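Local coordinates for Ser-thr phosphatase MSPP (Mycobacterium smegmatis, PDB 2JFR), which probably removes phosphate groups from serine and threonine residues of proteins, as a metal-dependent phosphatase of the PPM (PP2C) family, at residues 33-38 with 90-95; 68-73 with 166-171; 108-113 with 128-133; 183-188 with 225-230. All blocks are in the same frame, centred on the assembly; numbering follows the deposited sequence.

Contact 1: residues 33-38 with 90-95; sequences AVADGF and TTLTAV. With MG (magnesium ion), chain B; MN (manganese (II) ion), chain C.
Asp36 meets Thr91 near its backbone and two metal ions at its tip. Its CB lies 3.2 Å from Thr91 OG1, the atom that also accepts the Asp36 N-H at 2.8 Å and is hydrogen-bonded to Ser113. CG stands anti to the backbone N (chi1 178°), and the carboxylate beyond it bridges the ions. OD1 binds magnesium at 2.0 Å and OD2 binds manganese at 2.1 Å. Gly37 gives its carbonyl O to the same magnesium, and water 1 is bound by both ions. Asp186 and Asp224 also bind the manganese. This is part of the two-metal centre of the PPM fold, to which strand 31-38 brings its end. Further from the metals, Val34 and Thr93 form a hydrogen-bonded pair, joined by two backbone bonds. At Asp36 the pattern changes, because a side-chain oxygen takes the N-H. Thr91 N returns a bond to Asp36 O at 2.9 Å, from 45° above the carbonyl plane. Thr90 OG1 donates within its own segment to Thr91 O at 2.8 Å, on a lone pair. On the face of Ala33 and Ala35, Leu92 CD1 lies 4.2 Å from each CB, and helix 42-59 covers this side.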
loop_
_atom_site.group_PDB
_atom_site.type_symbol
_atom_site.label_atom_id
_atom_site.label_comp_id
_atom_site.label_asym_id
_atom_site.label_seq_id
_atom_site.Cartn_x
_atom_site.Cartn_y
_atom_site.Cartn_z
ATOM N N ALA A 33 4.721 -2.423 4.395
ATOM C CA ALA A 33 3.290 -2.330 4.187
ATOM C C ALA A 33 2.821 -0.885 4.279
ATOM O O ALA A 33 3.422 -0.053 4.971
ATOM C CB ALA A 33 2.520 -3.175 5.212
ATOM N N VAL A 34 1.705 -0.646 3.626
ATOM C CA VAL A 34 0.901 0.565 3.786
ATOM C C VAL A 34 -0.525 0.155 4.076
ATOM O O VAL A 34 -1.051 -0.772 3.474
ATOM C CB VAL A 34 0.974 1.455 2.531
ATOM C CG1 VAL A 34 0.001 2.635 2.602
ATOM C CG2 VAL A 34 2.390 1.924 2.286
ATOM N N ALA A 35 -1.147 0.917 4.976
ATOM C CA ALA A 35 -2.570 0.750 5.297
ATOM C C ALA A 35 -3.217 2.130 5.261
ATOM O O ALA A 35 -2.774 3.033 5.959
ATOM C CB ALA A 35 -2.738 0.107 6.661
ATOM N N ASP A 36 -4.246 2.271 4.450
ATOM C CA ASP A 36 -4.974 3.538 4.326
ATOM C C ASP A 36 -6.325 3.373 5.001
ATOM O O ASP A 36 -7.229 2.711 4.487
ATOM C CB ASP A 36 -5.157 3.882 2.842
ATOM C CG ASP A 36 -5.954 5.156 2.615
ATOM O OD1 ASP A 36 -6.547 5.636 3.608
ATOM O OD2 ASP A 36 -5.960 5.627 1.466
ATOM N N GLY A 37 -6.442 3.951 6.188
ATOM C CA GLY A 37 -7.687 3.887 6.931
ATOM C C GLY A 37 -8.724 4.831 6.387
ATOM O O GLY A 37 -8.427 5.855 5.797
ATOM N N PHE A 38 -9.982 4.497 6.678
ATOM C CA PHE A 38 -11.116 5.307 6.341
ATOM C C PHE A 38 -12.129 5.278 7.472
ATOM O O PHE A 38 -12.173 4.307 8.239
ATOM C CB PHE A 38 -11.788 4.898 5.025
ATOM C CG PHE A 38 -12.500 3.584 5.044
ATOM C CD1 PHE A 38 -13.839 3.503 5.451
ATOM C CD2 PHE A 38 -11.806 2.419 4.679
ATOM C CE1 PHE A 38 -14.523 2.328 5.495
ATOM C CE2 PHE A 38 -12.566 1.201 4.725
ATOM C CZ PHE A 38 -13.907 1.213 5.151
ATOM N N THR A 90 -9.786 -0.283 6.739
ATOM C CA THR A 90 -8.530 0.120 6.134
ATOM C C THR A 90 -8.221 -0.730 4.934
ATOM O O THR A 90 -8.601 -1.879 4.843
ATOM C CB THR A 90 -7.377 0.033 7.178
ATOM O OG1 THR A 90 -6.183 0.602 6.646
ATOM C CG2 THR A 90 -7.145 -1.356 7.697
ATOM N N THR A 91 -7.468 -0.140 4.023
ATOM C CA THR A 91 -6.748 -0.923 3.028
ATOM C C THR A 91 -5.554 -1.570 3.684
ATOM O O THR A 91 -5.101 -1.156 4.774
ATOM C CB THR A 91 -6.311 -0.087 1.848
ATOM O OG1 THR A 91 -5.193 0.680 2.291
ATOM C CG2 THR A 91 -7.386 0.795 1.280
ATOM N N LEU A 92 -4.944 -2.531 2.994
ATOM C CA LEU A 92 -3.653 -3.036 3.396
ATOM C C LEU A 92 -2.968 -3.589 2.180
ATOM O O LEU A 92 -3.530 -4.431 1.474
ATOM C CB LEU A 92 -3.808 -4.133 4.434
ATOM C CG LEU A 92 -2.468 -4.799 4.886
ATOM C CD1 LEU A 92 -1.569 -3.810 5.551
ATOM C CD2 LEU A 92 -2.757 -6.001 5.801
ATOM N N THR A 93 -1.715 -3.153 1.947
ATOM C CA THR A 93 -0.851 -3.757 0.956
ATOM C C THR A 93 0.452 -4.097 1.668
ATOM O O THR A 93 1.094 -3.183 2.202
ATOM C CB THR A 93 -0.600 -2.857 -0.225
ATOM O OG1 THR A 93 -1.860 -2.675 -0.856
ATOM C CG2 THR A 93 0.400 -3.434 -1.201
ATOM N N ALA A 94 0.783 -5.366 1.685
ATOM C CA ALA A 94 1.982 -5.853 2.366
ATOM C C ALA A 94 2.859 -6.574 1.349
ATOM O O ALA A 94 2.370 -7.359 0.520
ATOM C CB ALA A 94 1.592 -6.799 3.493
ATOM N N VAL A 95 4.133 -6.311 1.436
ATOM C CA VAL A 95 5.165 -6.975 0.649
ATOM C C VAL A 95 6.113 -7.667 1.580
ATOM O O VAL A 95 6.610 -7.071 2.525
ATOM C CB VAL A 95 5.928 -5.940 -0.211
ATOM C CG1 VAL A 95 7.164 -6.558 -0.830
ATOM C CG2 VAL A 95 5.021 -5.339 -1.270
HETATM MG MG MG B . -7.708 7.104 4.309
HETATM MN MN MN C . -6.415 7.573 0.822
HETATM O O HOH W 1 -7.384 8.378 2.646
HETATM O O HOH W 2 -8.723 8.579 5.344
HETATM O O HOH W 3 -5.937 7.767 5.157
HETATM O O HOH W 4 -9.305 6.537 3.164
HETATM O O HOH W 5 -8.355 7.109 0.334
#

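Contact 2: residues 68-73 with 166-171; sequences EAVQQA and IGPDVF
Val70 and Ile166 cross their side chains at about a right angle. In the conformer of Ile166 described here, the touch is between methyls, Val70 CG1 and Ile166 CD1, 3.8 Å apart. Pro168 approaches the same Val70 methyl with its ring, its CG lying 4.3 Å from Val70 CG1. Gln71, one residue further along the helix, runs past Ile166 in the opposite direction. Its chain bends at chi2 (-68°), and the amide ends beside the backbone of Ile166. There Gln71 NE2 donates to Ile166 O at 3.2 Å. The bond is nearly straight, with an angle of 172° at the hydrogen. The acceptor lies in the amide plane of Gln71, but the donor sits 39° above the carbonyl plane of Ile166. Gln71 NE2 also passes 3.8 Å from Ile166 CG1. The contact joins helix 63-81 to the loop leading into strand 169-172, at the edge of a five-stranded antiparallel sheet. Val108 of the neighbouring strand 106-110 touches both Val70 and Pro168. The chemistry is divided between a small apolar patch and one amide-to-carbonyl bond at its margin. With no charged pair between the segments, this is a light contact.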
loop_
_atom_site.group_PDB
_atom_site.type_symbol
_atom_site.label_atom_id
_atom_site.label_comp_id
_atom_site.label_asym_id
_atom_site.label_seq_id
_atom_site.Cartn_x
_atom_site.Cartn_y
_atom_site.Cartn_z
ATOM N N GLU A 68 -1.915 -15.563 7.274
ATOM C CA GLU A 68 -2.541 -15.692 8.599
ATOM C C GLU A 68 -2.538 -14.344 9.331
ATOM O O GLU A 68 -3.512 -13.985 9.970
ATOM C CB GLU A 68 -1.879 -16.757 9.442
ATOM C CG GLU A 68 -2.588 -17.002 10.763
ATOM C CD GLU A 68 -4.056 -17.218 10.785
ATOM O OE1 GLU A 68 -4.760 -17.643 9.839
ATOM O OE2 GLU A 68 -4.675 -17.007 11.871
ATOM N N ALA A 69 -1.430 -13.629 9.227
ATOM C CA ALA A 69 -1.308 -12.339 9.917
ATOM C C ALA A 69 -2.286 -11.337 9.351
ATOM O O ALA A 69 -2.849 -10.531 10.094
ATOM C CB ALA A 69 0.114 -11.843 9.802
ATOM N N VAL A 70 -2.522 -11.383 8.036
ATOM C CA VAL A 70 -3.516 -10.508 7.436
ATOM C C VAL A 70 -4.916 -10.885 7.934
ATOM O O VAL A 70 -5.717 -10.006 8.238
ATOM C CB VAL A 70 -3.402 -10.564 5.910
ATOM C CG1 VAL A 70 -4.581 -9.830 5.230
ATOM C CG2 VAL A 70 -2.057 -9.955 5.459
ATOM N N GLN A 71 -5.225 -12.180 8.028
ATOM C CA GLN A 71 -6.472 -12.614 8.561
ATOM C C GLN A 71 -6.633 -12.152 9.994
ATOM O O GLN A 71 -7.713 -11.685 10.389
ATOM C CB GLN A 71 -6.593 -14.130 8.537
ATOM C CG GLN A 71 -6.664 -14.767 7.156
ATOM C CD GLN A 71 -7.964 -14.407 6.477
ATOM O OE1 GLN A 71 -9.060 -14.439 7.009
ATOM N NE2 GLN A 71 -7.863 -14.032 5.238
ATOM N N GLN A 72 -5.599 -12.262 10.813
ATOM C CA GLN A 72 -5.692 -11.840 12.184
ATOM C C GLN A 72 -5.856 -10.332 12.284
ATOM O O GLN A 72 -6.592 -9.854 13.151
ATOM C CB GLN A 72 -4.451 -12.321 12.919
ATOM C CG GLN A 72 -4.500 -13.834 13.177
ATOM C CD GLN A 72 -5.856 -14.316 13.789
ATOM O OE1 GLN A 72 -6.336 -13.824 14.801
ATOM N NE2 GLN A 72 -6.587 -15.235 13.099
ATOM N N ALA A 73 -5.202 -9.581 11.425
ATOM C CA ALA A 73 -5.365 -8.137 11.395
ATOM C C ALA A 73 -6.825 -7.778 11.096
ATOM O O ALA A 73 -7.417 -6.919 11.740
ATOM C CB ALA A 73 -4.430 -7.491 10.387
ATOM N N ILE A 166 -12.188 -11.933 4.897
ATOM C CA ILE A 166 -11.639 -11.201 3.762
ATOM C C ILE A 166 -10.876 -12.175 2.885
ATOM O O ILE A 166 -10.354 -13.223 3.328
ATOM C CB ILE A 166 -10.612 -10.087 4.049
ATOM C CG1 ILE A 166 -9.528 -10.592 4.999
ATOM C CG2 ILE A 166 -11.290 -8.902 4.654
ATOM C CD1 ILE A 166 -8.356 -9.683 5.105
ATOM N N GLY A 167 -10.852 -11.737 1.593
ATOM C CA GLY A 167 -10.131 -12.464 0.589
ATOM C C GLY A 167 -9.141 -11.498 -0.116
ATOM O O GLY A 167 -9.467 -10.983 -1.161
ATOM N N PRO A 168 -7.963 -11.345 0.473
ATOM C CA PRO A 168 -6.993 -10.484 -0.173
ATOM C C PRO A 168 -6.478 -11.146 -1.460
ATOM O O PRO A 168 -6.475 -12.352 -1.616
ATOM C CB PRO A 168 -5.844 -10.376 0.845
ATOM C CG PRO A 168 -5.867 -11.643 1.582
ATOM C CD PRO A 168 -7.367 -11.935 1.720
ATOM N N ASP A 169 -5.991 -10.313 -2.366
ATOM C CA ASP A 169 -5.193 -10.820 -3.469
ATOM C C ASP A 169 -3.810 -11.198 -2.924
ATOM O O ASP A 169 -3.294 -10.532 -2.016
ATOM C CB ASP A 169 -5.052 -9.788 -4.547
ATOM C CG ASP A 169 -6.297 -9.538 -5.382
ATOM O OD1 ASP A 169 -7.265 -10.351 -5.286
ATOM O OD2 ASP A 169 -6.342 -8.522 -6.094
ATOM N N VAL A 170 -3.237 -12.242 -3.491
ATOM C CA VAL A 170 -1.941 -12.795 -3.088
ATOM C C VAL A 170 -1.195 -13.139 -4.343
ATOM O O VAL A 170 -1.710 -13.960 -5.111
ATOM C CB VAL A 170 -2.126 -14.037 -2.220
ATOM C CG1 VAL A 170 -0.754 -14.607 -1.819
ATOM C CG2 VAL A 170 -3.000 -13.720 -1.029
ATOM N N PHE A 171 0.008 -12.630 -4.601
ATOM C CA PHE A 171 0.714 -13.062 -5.785
ATOM C C PHE A 171 2.190 -12.770 -5.627
ATOM O O PHE A 171 2.620 -11.840 -4.924
ATOM C CB PHE A 171 0.217 -12.391 -7.069
ATOM C CG PHE A 171 0.278 -13.397 -8.215
ATOM C CD1 PHE A 171 -0.660 -14.360 -8.324
ATOM C CD2 PHE A 171 1.333 -13.386 -9.147
ATOM C CE1 PHE A 171 -0.585 -15.300 -9.351
ATOM C CE2 PHE A 171 1.376 -14.316 -10.150
ATOM C CZ PHE A 171 0.446 -15.286 -10.229
#

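Contact 3: residues 108-113 with 128-133; sequences VNIGDS and DDHSVA
Gly111 O takes the N-H of His130 at 2.8 Å, in an almost straight bond of 176°. The donor stands 49° above the carbonyl plane. Asp129 CA adds a longer C-H contact to the same oxygen. The bond is returned through the imidazole, as Gly111 N donates to His130 ND1 at 2.9 Å. ND1 is therefore the acceptor, and Gly111 N is tilted 21° from the ring plane. The two bonds hold the backbone N and the ring of His130 against one glycine. The other ring nitrogen, NE2, is hydrogen-bonded to Asp169, so both ring nitrogens are engaged. CE1 points to Asn109 O, 3.4 Å away at the ring edge, and Asp128 O lies over one face toward the rim.

Waters fill in where the segments do not bond directly. Water 6 donates to Asn109 OD1 and accepts from Asp128 N. Water 7 donates to both Asp112 O and Asp129 OD2, the latter at 2.7 Å. Asp129 OD1 also rests 3.5 Å from Asp112 CA. The carboxylates of Asp112 and Asp129 do not touch, their OD2 atoms lying 5.4 Å apart.

His130 is the centre of an inverse gamma turn, and Ser131 after it is the N-cap of helix 132-138. The turn packs on the loop that follows strand 106-110. That loop carries Asp112 beside the metal centre of the PPM fold. Asp112 is a ligand of a third magnesium site seen for this protein, though no such ion is bound to it in this model.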
loop_
_atom_site.group_PDB
_atom_site.type_symbol
_atom_site.label_atom_id
_atom_site.label_comp_id
_atom_site.label_asym_id
_atom_site.label_seq_id
_atom_site.Cartn_x
_atom_site.Cartn_y
_atom_site.Cartn_z
ATOM N N VAL A 108 0.527 -9.132 -0.764
ATOM C CA VAL A 108 -0.826 -9.426 -0.304
ATOM C C VAL A 108 -1.529 -8.081 -0.209
ATOM O O VAL A 108 -1.014 -7.163 0.426
ATOM C CB VAL A 108 -0.792 -10.154 1.047
ATOM C CG1 VAL A 108 -2.234 -10.445 1.494
ATOM C CG2 VAL A 108 0.035 -11.414 0.989
ATOM N N ASN A 109 -2.696 -7.948 -0.848
ATOM C CA ASN A 109 -3.292 -6.630 -0.913
ATOM C C ASN A 109 -4.808 -6.705 -0.907
ATOM O O ASN A 109 -5.451 -7.577 -1.488
ATOM C CB ASN A 109 -2.797 -5.849 -2.123
ATOM C CG ASN A 109 -3.145 -6.502 -3.514
ATOM O OD1 ASN A 109 -3.972 -5.948 -4.232
ATOM N ND2 ASN A 109 -2.515 -7.607 -3.766
ATOM N N ILE A 110 -5.372 -5.709 -0.229
ATOM C CA ILE A 110 -6.808 -5.497 -0.149
ATOM C C ILE A 110 -7.050 -4.008 -0.155
ATOM O O ILE A 110 -6.469 -3.262 0.651
ATOM C CB ILE A 110 -7.376 -6.273 1.073
ATOM C CG1 ILE A 110 -8.907 -6.269 1.006
ATOM C CG2 ILE A 110 -6.789 -5.834 2.387
ATOM C CD1 ILE A 110 -9.557 -7.167 2.000
ATOM N N GLY A 111 -7.893 -3.550 -1.059
ATOM C CA GLY A 111 -8.198 -2.153 -1.172
ATOM C C GLY A 111 -7.449 -1.528 -2.337
ATOM O O GLY A 111 -7.313 -2.156 -3.385
ATOM N N ASP A 112 -6.995 -0.285 -2.179
ATOM C CA ASP A 112 -6.495 0.503 -3.293
ATOM C C ASP A 112 -5.196 1.247 -2.971
ATOM O O ASP A 112 -4.974 2.320 -3.529
ATOM C CB ASP A 112 -7.552 1.496 -3.797
ATOM C CG ASP A 112 -7.866 2.592 -2.806
ATOM O OD1 ASP A 112 -7.425 2.514 -1.639
ATOM O OD2 ASP A 112 -8.574 3.524 -3.269
ATOM N N SER A 113 -4.342 0.664 -2.153
ATOM C CA SER A 113 -3.013 1.238 -1.898
ATOM C C SER A 113 -1.989 0.507 -2.747
ATOM O O SER A 113 -1.583 -0.594 -2.380
ATOM C CB SER A 113 -2.671 1.097 -0.417
ATOM O OG SER A 113 -3.631 1.745 0.414
ATOM N N ASP A 128 -4.120 -4.911 -8.420
ATOM C CA ASP A 128 -5.449 -4.364 -8.772
ATOM C C ASP A 128 -6.026 -3.603 -7.603
ATOM O O ASP A 128 -5.777 -3.958 -6.428
ATOM C CB ASP A 128 -6.420 -5.489 -9.122
ATOM C CG ASP A 128 -6.125 -6.483 -10.133
ATOM O OD1 ASP A 128 -5.381 -6.414 -11.135
ATOM O OD2 ASP A 128 -6.688 -7.633 -10.006
ATOM N N ASP A 129 -6.713 -2.548 -7.922
ATOM C CA ASP A 129 -7.411 -1.735 -6.911
ATOM C C ASP A 129 -8.821 -2.288 -6.725
ATOM O O ASP A 129 -9.592 -2.457 -7.687
ATOM C CB ASP A 129 -7.523 -0.283 -7.363
ATOM C CG ASP A 129 -6.257 0.496 -7.237
ATOM O OD1 ASP A 129 -5.354 0.107 -6.567
ATOM O OD2 ASP A 129 -6.327 1.628 -7.743
ATOM N N HIS A 130 -9.173 -2.579 -5.493
ATOM C CA HIS A 130 -10.501 -3.055 -5.141
ATOM C C HIS A 130 -11.367 -1.839 -4.825
ATOM O O HIS A 130 -11.632 -1.481 -3.691
ATOM C CB HIS A 130 -10.415 -4.000 -3.961
ATOM C CG HIS A 130 -9.428 -5.083 -4.136
ATOM N ND1 HIS A 130 -8.540 -5.409 -3.165
ATOM C CD2 HIS A 130 -9.128 -5.800 -5.233
ATOM C CE1 HIS A 130 -7.741 -6.327 -3.661
ATOM N NE2 HIS A 130 -8.081 -6.627 -4.906
ATOM N N SER A 131 -11.751 -1.187 -5.899
ATOM C CA SER A 131 -12.614 -0.007 -5.865
ATOM C C SER A 131 -13.517 -0.097 -7.065
ATOM O O SER A 131 -13.261 -0.834 -7.993
ATOM C CB SER A 131 -11.816 1.278 -5.892
ATOM O OG SER A 131 -11.184 1.428 -7.142
ATOM N N VAL A 132 -14.543 0.750 -7.116
ATOM C CA VAL A 132 -15.420 0.707 -8.267
ATOM C C VAL A 132 -14.641 0.944 -9.551
ATOM O O VAL A 132 -14.766 0.266 -10.557
ATOM C CB VAL A 132 -16.555 1.739 -8.138
ATOM C CG1 VAL A 132 -17.391 1.805 -9.419
ATOM C CG2 VAL A 132 -17.421 1.354 -6.928
ATOM N N ALA A 133 -13.746 1.948 -9.541
ATOM C CA ALA A 133 -12.898 2.245 -10.680
ATOM C C ALA A 133 -11.911 1.157 -10.965
ATOM O O ALA A 133 -11.683 0.758 -12.110
ATOM C CB ALA A 133 -12.196 3.590 -10.428
HETATM O O HOH W 6 -4.027 -7.321 -6.888
HETATM O O HOH W 7 -5.356 3.486 -5.992
HETATM O O HOH W 8 -9.521 3.312 -6.554
#

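Contact 4: residues 183-188 with 225-230. With MN (manganese (II) ion), chain C.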
loop_
_atom_site.group_PDB
_atom_site.type_symbol
_atom_site.label_atom_id
_atom_site.label_comp_id
_atom_site.label_asym_id
_atom_site.label_seq_id
_atom_site.Cartn_x
_atom_site.Cartn_y
_atom_site.Cartn_z
ATOM N N ILE A 183 5.301 1.040 -2.469
ATOM C CA ILE A 183 3.954 0.859 -1.976
ATOM C C ILE A 183 3.428 2.257 -1.651
ATOM O O ILE A 183 4.130 3.019 -0.975
ATOM C CB ILE A 183 3.849 -0.024 -0.743
ATOM C CG1 ILE A 183 4.668 -1.309 -0.860
ATOM C CG2 ILE A 183 2.397 -0.327 -0.462
ATOM C CD1 ILE A 183 4.740 -2.081 0.439
ATOM N N SER A 184 2.233 2.613 -2.078
ATOM C CA SER A 184 1.697 3.921 -1.780
ATOM C C SER A 184 0.240 3.821 -1.402
ATOM O O SER A 184 -0.491 2.992 -1.909
ATOM C CB SER A 184 1.853 4.795 -2.990
ATOM O OG SER A 184 1.492 6.136 -2.725
ATOM N N SER A 185 -0.201 4.760 -0.554
ATOM C CA SER A 185 -1.626 5.007 -0.471
ATOM C C SER A 185 -2.075 5.715 -1.750
ATOM O O SER A 185 -1.292 6.267 -2.522
ATOM C CB SER A 185 -2.021 5.761 0.773
ATOM O OG SER A 185 -1.448 7.062 0.765
ATOM N N ASP A 186 -3.402 5.738 -1.932
ATOM C CA ASP A 186 -4.012 6.396 -3.084
ATOM C C ASP A 186 -3.790 7.891 -3.085
ATOM O O ASP A 186 -4.036 8.536 -4.108
ATOM C CB ASP A 186 -5.475 6.011 -3.166
ATOM C CG ASP A 186 -6.366 6.414 -2.021
ATOM O OD1 ASP A 186 -5.824 6.970 -1.047
ATOM O OD2 ASP A 186 -7.630 6.184 -2.152
ATOM N N GLY A 187 -3.323 8.519 -2.011
ATOM C CA GLY A 187 -3.108 9.940 -2.047
ATOM C C GLY A 187 -2.081 10.370 -3.063
ATOM O O GLY A 187 -2.142 11.479 -3.582
ATOM N N LEU A 188 -1.121 9.503 -3.389
ATOM C CA LEU A 188 -0.042 9.912 -4.285
ATOM C C LEU A 188 -0.548 10.291 -5.639
ATOM O O LEU A 188 -0.108 11.283 -6.222
ATOM C CB LEU A 188 0.961 8.752 -4.404
ATOM C CG LEU A 188 2.109 8.993 -5.360
ATOM C CD1 LEU A 188 2.935 10.218 -4.943
ATOM C CD2 LEU A 188 2.981 7.748 -5.436
ATOM N N ASN A 225 -4.231 12.212 2.526
ATOM C CA ASN A 225 -3.001 11.688 3.083
ATOM C C ASN A 225 -2.221 10.922 2.014
ATOM O O ASN A 225 -2.847 10.212 1.225
ATOM C CB ASN A 225 -3.351 10.699 4.196
ATOM C CG ASN A 225 -4.327 11.166 5.244
ATOM O OD1 ASN A 225 -5.093 10.348 5.763
ATOM N ND2 ASN A 225 -4.330 12.426 5.620
ATOM N N THR A 226 -0.910 11.074 2.008
ATOM C CA THR A 226 -0.047 10.300 1.111
ATOM C C THR A 226 1.015 9.616 1.918
ATOM O O THR A 226 1.713 10.270 2.701
ATOM C CB THR A 226 0.593 11.237 0.034
ATOM O OG1 THR A 226 -0.450 11.805 -0.751
ATOM C CG2 THR A 226 1.508 10.445 -0.883
ATOM N N THR A 227 1.180 8.336 1.705
ATOM C CA THR A 227 2.180 7.521 2.399
ATOM C C THR A 227 2.848 6.642 1.388
ATOM O O THR A 227 2.179 6.023 0.567
ATOM C CB THR A 227 1.491 6.716 3.496
ATOM O OG1 THR A 227 0.850 7.633 4.373
ATOM C CG2 THR A 227 2.464 5.861 4.304
ATOM N N VAL A 228 4.164 6.562 1.462
ATOM C CA VAL A 228 4.978 5.830 0.510
ATOM C C VAL A 228 6.046 5.026 1.243
ATOM O O VAL A 228 6.645 5.474 2.226
ATOM C CB VAL A 228 5.589 6.775 -0.529
ATOM C CG1 VAL A 228 4.535 7.361 -1.427
ATOM C CG2 VAL A 228 6.436 7.878 0.108
ATOM N N VAL A 229 6.302 3.835 0.702
ATOM C CA VAL A 229 7.374 2.959 1.154
ATOM C C VAL A 229 8.136 2.552 -0.101
ATOM O O VAL A 229 7.554 2.009 -1.046
ATOM C CB VAL A 229 6.831 1.734 1.862
ATOM C CG1 VAL A 229 7.974 0.797 2.267
ATOM C CG2 VAL A 229 6.000 2.128 3.071
ATOM N N VAL A 230 9.455 2.829 -0.111
ATOM C CA VAL A 230 10.331 2.514 -1.228
ATOM C C VAL A 230 11.291 1.460 -0.793
ATOM O O VAL A 230 11.907 1.575 0.285
ATOM C CB VAL A 230 11.036 3.804 -1.716
ATOM C CG1 VAL A 230 12.211 3.509 -2.624
ATOM C CG2 VAL A 230 10.074 4.681 -2.440
HETATM MN MN MN C . -6.415 7.573 0.822
HETATM O O HOH W 9 -4.527 8.022 1.657
HETATM O O HOH W 1 -7.384 8.378 2.646
HETATM O O HOH W 5 -8.355 7.109 0.334
#
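Asn225 opens the segment with its carbonyl, which meets Gly187 CA at 3.3 Å in a C-H contact. The same oxygen accepts a hydrogen bond from water 9 at 2.8 Å. Water 9 is a manganese ligand, so Asn225 holds it from the second shell. Asp186 OD1 binds that manganese directly at 2.0 Å, and Asp186 OD2 binds a magnesium ion. Thr226 comes next. Its OG1 lies 3.2 Å from Gly187 C, and its CG2 packs on Leu188 CB at 3.9 Å. Thr227 then pairs with Ser185. Thr227 O accepts from Ser185 N, while Thr227 N donates to Ser185 OG at 3.1 Å. This hydroxyl stands between the backbone N and the carbonyl carbon (chi1 64°), which turns it to Thr227. Asp23 is hydrogen-bonded to both Ser185 OG and Thr227 OG1. Val228 lies opposite Ser184 in a non-hydrogen-bonded pair, with CG1 3.5 Å from Ser184 OG. That hydroxyl donates to Ser185 O at 2.8 Å, on a lone pair. Val229 and Ile183 form a hydrogen-bonded pair, with two backbone bonds.

Strand 226-233 runs antiparallel between 180-184 and 5-13. On the Val228 side, helix 206-219 covers the sheet. On the other face, Ile183 and Val229 pack against Tyr32 and Val34 of strand 31-38, which belongs to the second sheet.

Contacts 1 and 4 are buried strand pairs, one in each of the two sheets. The sheets meet at Val34 and Ile183, and both pairs end at the same manganese, sharing waters 1 and 5. Their chemistry is alike: backbone pairing along the strands, then side-chain oxygens and metal bonds at the ends. Contact 3 is also buried but is built largely from loops, with polar and water-mediated bonds. It adjoins contact 1 at Ser113 and contact 4 at Asp112. Contact 2 is only partly buried, away from the metals, and mostly apolar. It shares a sheet with contacts 1 and 3, touching the first through Val70 on Leu92 and the other through Asp169.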